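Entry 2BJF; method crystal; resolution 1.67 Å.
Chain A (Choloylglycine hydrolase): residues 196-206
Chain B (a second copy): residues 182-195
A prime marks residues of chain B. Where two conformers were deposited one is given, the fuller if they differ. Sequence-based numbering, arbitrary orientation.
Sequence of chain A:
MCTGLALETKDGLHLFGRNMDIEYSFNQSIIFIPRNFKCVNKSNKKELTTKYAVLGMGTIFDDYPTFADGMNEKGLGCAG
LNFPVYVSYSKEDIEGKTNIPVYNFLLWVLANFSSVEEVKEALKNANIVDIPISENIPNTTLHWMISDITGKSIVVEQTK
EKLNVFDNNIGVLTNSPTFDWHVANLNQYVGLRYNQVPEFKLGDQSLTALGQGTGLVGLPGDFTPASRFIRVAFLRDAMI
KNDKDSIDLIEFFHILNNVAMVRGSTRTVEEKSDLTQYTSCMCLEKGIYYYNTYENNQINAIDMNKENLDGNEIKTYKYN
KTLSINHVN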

# COMPACT_ATOMS: atom_id res chain seq x y z
N GLN A 196 -5.20 15.34 -10.42
CA GLN A 196 -3.82 15.51 -9.98
C GLN A 196 -3.73 16.37 -8.72
O GLN A 196 -4.39 17.41 -8.62
N VAL A 197 -2.92 15.92 -7.76
CA VAL A 197 -2.56 16.72 -6.60
C VAL A 197 -1.13 17.24 -6.84
O VAL A 197 -0.17 16.48 -6.69
N PRO A 198 -1.01 18.51 -7.26
CA PRO A 198 0.28 19.05 -7.72
C PRO A 198 1.29 19.37 -6.61
O PRO A 198 2.50 19.35 -6.87
N GLU A 199 0.80 19.67 -5.41
CA GLU A 199 1.68 20.08 -4.31
C GLU A 199 1.12 19.78 -2.93
O GLU A 199 -0.08 19.55 -2.76
N PHE A 200 2.01 19.80 -1.94
CA PHE A 200 1.68 19.64 -0.53
C PHE A 200 2.69 20.47 0.25
O PHE A 200 3.90 20.30 0.09
N LYS A 201 2.20 21.38 1.09
CA LYS A 201 3.08 22.18 1.94
C LYS A 201 3.34 21.44 3.24
O LYS A 201 2.48 21.39 4.12
N LEU A 202 4.54 20.86 3.36
CA LEU A 202 4.94 20.14 4.56
C LEU A 202 5.76 21.07 5.45
O LEU A 202 6.98 20.92 5.58
N GLY A 203 5.08 22.05 6.05
CA GLY A 203 5.72 23.05 6.89
C GLY A 203 6.75 23.87 6.14
O GLY A 203 6.41 24.62 5.23
N ASP A 204 8.01 23.69 6.51
CA ASP A 204 9.13 24.40 5.89
C ASP A 204 9.60 23.75 4.59
O ASP A 204 10.46 24.29 3.89
N GLN A 205 9.03 22.58 4.27
CA GLN A 205 9.38 21.85 3.06
C GLN A 205 8.24 21.85 2.05
O GLN A 205 7.12 21.44 2.37
N SER A 206 8.53 22.31 0.84
CA SER A 206 7.57 22.26 -0.25
C SER A 206 7.66 20.90 -0.95
O SER A 206 8.73 20.51 -1.41
N HIS B 182 15.07 10.17 0.77
CA HIS B 182 13.86 10.23 1.59
C HIS B 182 13.06 11.50 1.30
O HIS B 182 11.83 11.45 1.21
N VAL B 183 13.75 12.62 1.14
CA VAL B 183 13.10 13.90 0.83
C VAL B 183 12.34 13.82 -0.50
O VAL B 183 11.22 14.31 -0.60
N ALA B 184 12.95 13.17 -1.49
CA ALA B 184 12.29 12.95 -2.78
C ALA B 184 11.12 11.97 -2.65
O ALA B 184 10.11 12.11 -3.34
N ASN B 185 11.26 10.99 -1.76
CA ASN B 185 10.20 10.00 -1.52
C ASN B 185 8.94 10.62 -0.92
O ASN B 185 7.83 10.13 -1.15
N LEU B 186 9.11 11.70 -0.16
CA LEU B 186 7.97 12.43 0.42
C LEU B 186 7.00 12.92 -0.64
O LEU B 186 5.79 12.95 -0.42
N ASN B 187 7.54 13.29 -1.81
CA ASN B 187 6.74 13.78 -2.94
C ASN B 187 5.69 12.79 -3.46
O ASN B 187 4.72 13.20 -4.10
N GLN B 188 5.90 11.50 -3.20
CA GLN B 188 4.95 10.47 -3.63
C GLN B 188 3.66 10.49 -2.81
O GLN B 188 2.66 9.90 -3.20
N TYR B 189 3.70 11.19 -1.67
CA TYR B 189 2.58 11.21 -0.73
C TYR B 189 1.87 12.56 -0.62
O TYR B 189 1.20 12.84 0.38
N VAL B 190 2.00 13.39 -1.65
CA VAL B 190 1.32 14.69 -1.71
C VAL B 190 -0.21 14.56 -1.63
O VAL B 190 -0.91 15.52 -1.30
N GLY B 191 -0.72 13.36 -1.93
CA GLY B 191 -2.16 13.10 -1.92
C GLY B 191 -2.75 12.75 -0.56
O GLY B 191 -3.95 12.52 -0.45
N LEU B 192 -1.90 12.70 0.47
CA LEU B 192 -2.37 12.41 1.83
C LEU B 192 -3.18 13.56 2.42
O LEU B 192 -2.91 14.73 2.13
N ARG B 193 -4.17 13.22 3.24
CA ARG B 193 -5.02 14.21 3.90
C ARG B 193 -5.28 13.85 5.36
O ARG B 193 -5.59 12.70 5.67
N TYR B 194 -5.14 14.83 6.24
CA TYR B 194 -5.38 14.61 7.67
C TYR B 194 -6.87 14.69 7.98
O TYR B 194 -7.35 14.09 8.94
N ASN B 195 -7.59 15.46 7.16
CA ASN B 195 -9.02 15.64 7.32
C ASN B 195 -9.81 14.45 6.80
O ASN B 195 -9.53 13.93 5.72

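The contact between the two stretches is predominantly apolar, buries 481 Å² summed over both sides, and contains no hydrogen bond from one stretch to the other. Chain A supplies two strand segments joined by a tight turn, together with the loop before them, with Val197, Phe200, Leu202 and Gln205 directing their CA-to-CB bonds toward chain B; all four have chi1 in the t well.

Aliphatic packing involves Val197, Phe200 and Leu202. Val190′ (chi1 m) touches both Val197 and Phe200: its CG2 is 4.3 Å from Val197 CG1 and its CG1 is 3.8 Å from Phe200 CB. The same valine also meets main chain, since Val190′ CG2 approaches Val197 O to 3.4 Å. Beside it, Val197 CG2 sits 4.3 Å from Gly191′ CA, within the type I turn from Tyr189′ to Leu192′. Farther along, Leu202, whose chi2 of 92° lies between wells, brings CD2 to 4.1 Å from CD1 of Leu186′ (m, t), which points toward chain A.

The aromatic ring of Phe200 makes a second kind of contact, against polar atoms. Leu192′ O lies 3.4 Å from Phe200 CE1 and Tyr194′ OH 3.6 Å from Phe200 CZ, both at the ring edge, where the C-H groups can face oxygen. Val190′ O is also 3.4 Å from Phe200 CD1. Although the CA-to-CB bond of Tyr194′ (chi1 m) points sideways, the end of its side chain comes nearer, placing Tyr194′ CZ 3.9 Å from Phe200 CZ; its hydroxyl is hydrogen-bonded elsewhere in the structure.

Gln205 (t, p) reaches chain B through a polar group without finding a polar partner there: NE2 is 3.8 Å from CG1 of Val183′ (t). Lys201 stays out of reach of chain B; its NZ donates to Gly203 O at 3.0 Å, Gly203 lying in the type II' turn from Leu202 to Gln205.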

# COMPACT_ATOMS: atom_id res chain seq x y z
CB GLN A 196 -2.97 16.12 -11.10
CG GLN A 196 -1.51 16.40 -10.76
CD GLN A 196 -0.65 15.15 -10.66
OE1 GLN A 196 -1.16 14.03 -10.56
NE2 GLN A 196 0.66 15.33 -10.70
CB VAL A 197 -2.65 15.92 -5.27
CG1 VAL A 197 -2.36 16.82 -4.07
CG2 VAL A 197 -4.03 15.28 -5.12
CB PRO A 198 -0.12 20.33 -8.45
CG PRO A 198 -1.37 20.77 -7.79
CD PRO A 198 -2.08 19.52 -7.33
CB GLU A 199 2.06 21.56 -4.43
CG GLU A 199 0.89 22.54 -4.39
CD GLU A 199 1.32 23.99 -4.44
OE1 GLU A 199 2.48 24.27 -4.81
OE2 GLU A 199 0.49 24.87 -4.10
CB PHE A 200 1.76 18.17 -0.13
CG PHE A 200 1.26 17.88 1.27
CD1 PHE A 200 -0.02 17.35 1.46
CD2 PHE A 200 2.06 18.11 2.38
CE1 PHE A 200 -0.49 17.07 2.74
CE2 PHE A 200 1.60 17.84 3.66
CZ PHE A 200 0.33 17.32 3.85
CB LYS A 201 2.47 23.57 2.20
CG LYS A 201 3.41 24.54 2.90
CD LYS A 201 2.71 25.85 3.24
CE LYS A 201 3.67 26.87 3.85
NZ LYS A 201 4.11 26.50 5.23
CB LEU A 202 5.75 18.89 4.19
CG LEU A 202 6.01 17.83 5.28
CD1 LEU A 202 4.93 16.76 5.27
CD2 LEU A 202 7.38 17.20 5.08
CB ASP A 204 10.30 24.52 6.87
CG ASP A 204 9.94 25.30 8.13
OD1 ASP A 204 9.32 26.38 8.02
OD2 ASP A 204 10.27 24.82 9.24
CB GLN A 205 9.79 20.41 3.40
CG GLN A 205 10.18 19.56 2.19
CD GLN A 205 11.58 19.87 1.67
OE1 GLN A 205 12.50 20.15 2.43
NE2 GLN A 205 11.74 19.80 0.35
CB SER A 206 7.83 23.38 -1.26
OG SER A 206 7.82 24.65 -0.63
CB HIS B 182 14.21 10.16 3.08
CG HIS B 182 14.73 8.82 3.51
ND1 HIS B 182 13.90 7.74 3.73
CD2 HIS B 182 15.98 8.40 3.78
CE1 HIS B 182 14.63 6.70 4.11
NE2 HIS B 182 15.90 7.08 4.15
CB VAL B 183 14.12 15.07 0.83
CG1 VAL B 183 13.46 16.37 0.37
CG2 VAL B 183 14.71 15.26 2.22
CB ALA B 184 13.29 12.47 -3.82
CB ASN B 185 10.72 8.85 -0.64
CG ASN B 185 9.81 7.62 -0.68
OD1 ASN B 185 9.27 7.26 -1.73
ND2 ASN B 185 9.66 6.96 0.46
CB LEU B 186 8.45 13.62 1.26
CG LEU B 186 9.20 13.35 2.57
CD1 LEU B 186 9.84 14.64 3.05
CD2 LEU B 186 8.28 12.78 3.63
CB ASN B 187 7.66 14.21 -4.08
CG ASN B 187 8.50 15.43 -3.75
OD1 ASN B 187 8.08 16.29 -2.97
ND2 ASN B 187 9.68 15.51 -4.34
CB GLN B 188 5.59 9.08 -3.57
CG GLN B 188 6.60 8.81 -4.67
CD GLN B 188 6.04 8.98 -6.07
OE1 GLN B 188 6.48 9.85 -6.83
NE2 GLN B 188 5.04 8.17 -6.42
CB TYR B 189 3.05 10.71 0.64
CG TYR B 189 3.60 9.30 0.58
CD1 TYR B 189 2.76 8.20 0.69
CD2 TYR B 189 4.97 9.08 0.39
CE1 TYR B 189 3.26 6.90 0.62
CE2 TYR B 189 5.48 7.79 0.31
CZ TYR B 189 4.62 6.71 0.43
OH TYR B 189 5.13 5.43 0.36
CB VAL B 190 1.72 15.53 -2.96
CG1 VAL B 190 3.18 15.94 -2.89
CG2 VAL B 190 1.43 14.77 -4.25
CB LEU B 192 -1.19 12.08 2.76
CG LEU B 192 -0.37 10.80 2.54
CD1 LEU B 192 0.80 10.77 3.51
CD2 LEU B 192 -1.23 9.54 2.69
CB ARG B 193 -6.36 14.36 3.16
CG ARG B 193 -6.27 15.11 1.83
CD ARG B 193 -7.62 15.18 1.13
NE ARG B 193 -7.98 13.91 0.50
CZ ARG B 193 -9.08 13.72 -0.23
NH1 ARG B 193 -9.94 14.71 -0.43
NH2 ARG B 193 -9.32 12.53 -0.76
CB TYR B 194 -4.60 15.61 8.53
CG TYR B 194 -3.14 15.74 8.16
CD1 TYR B 194 -2.33 14.62 8.05
CD2 TYR B 194 -2.58 16.99 7.93
CE1 TYR B 194 -0.99 14.73 7.70
CE2 TYR B 194 -1.24 17.13 7.58
CZ TYR B 194 -0.45 15.99 7.48
OH TYR B 194 0.88 16.10 7.14
CB ASN B 195 -9.48 16.92 6.62
CG ASN B 195 -8.90 18.18 7.25
OD1 ASN B 195 -8.51 18.18 8.42
ND2 ASN B 195 -8.84 19.25 6.47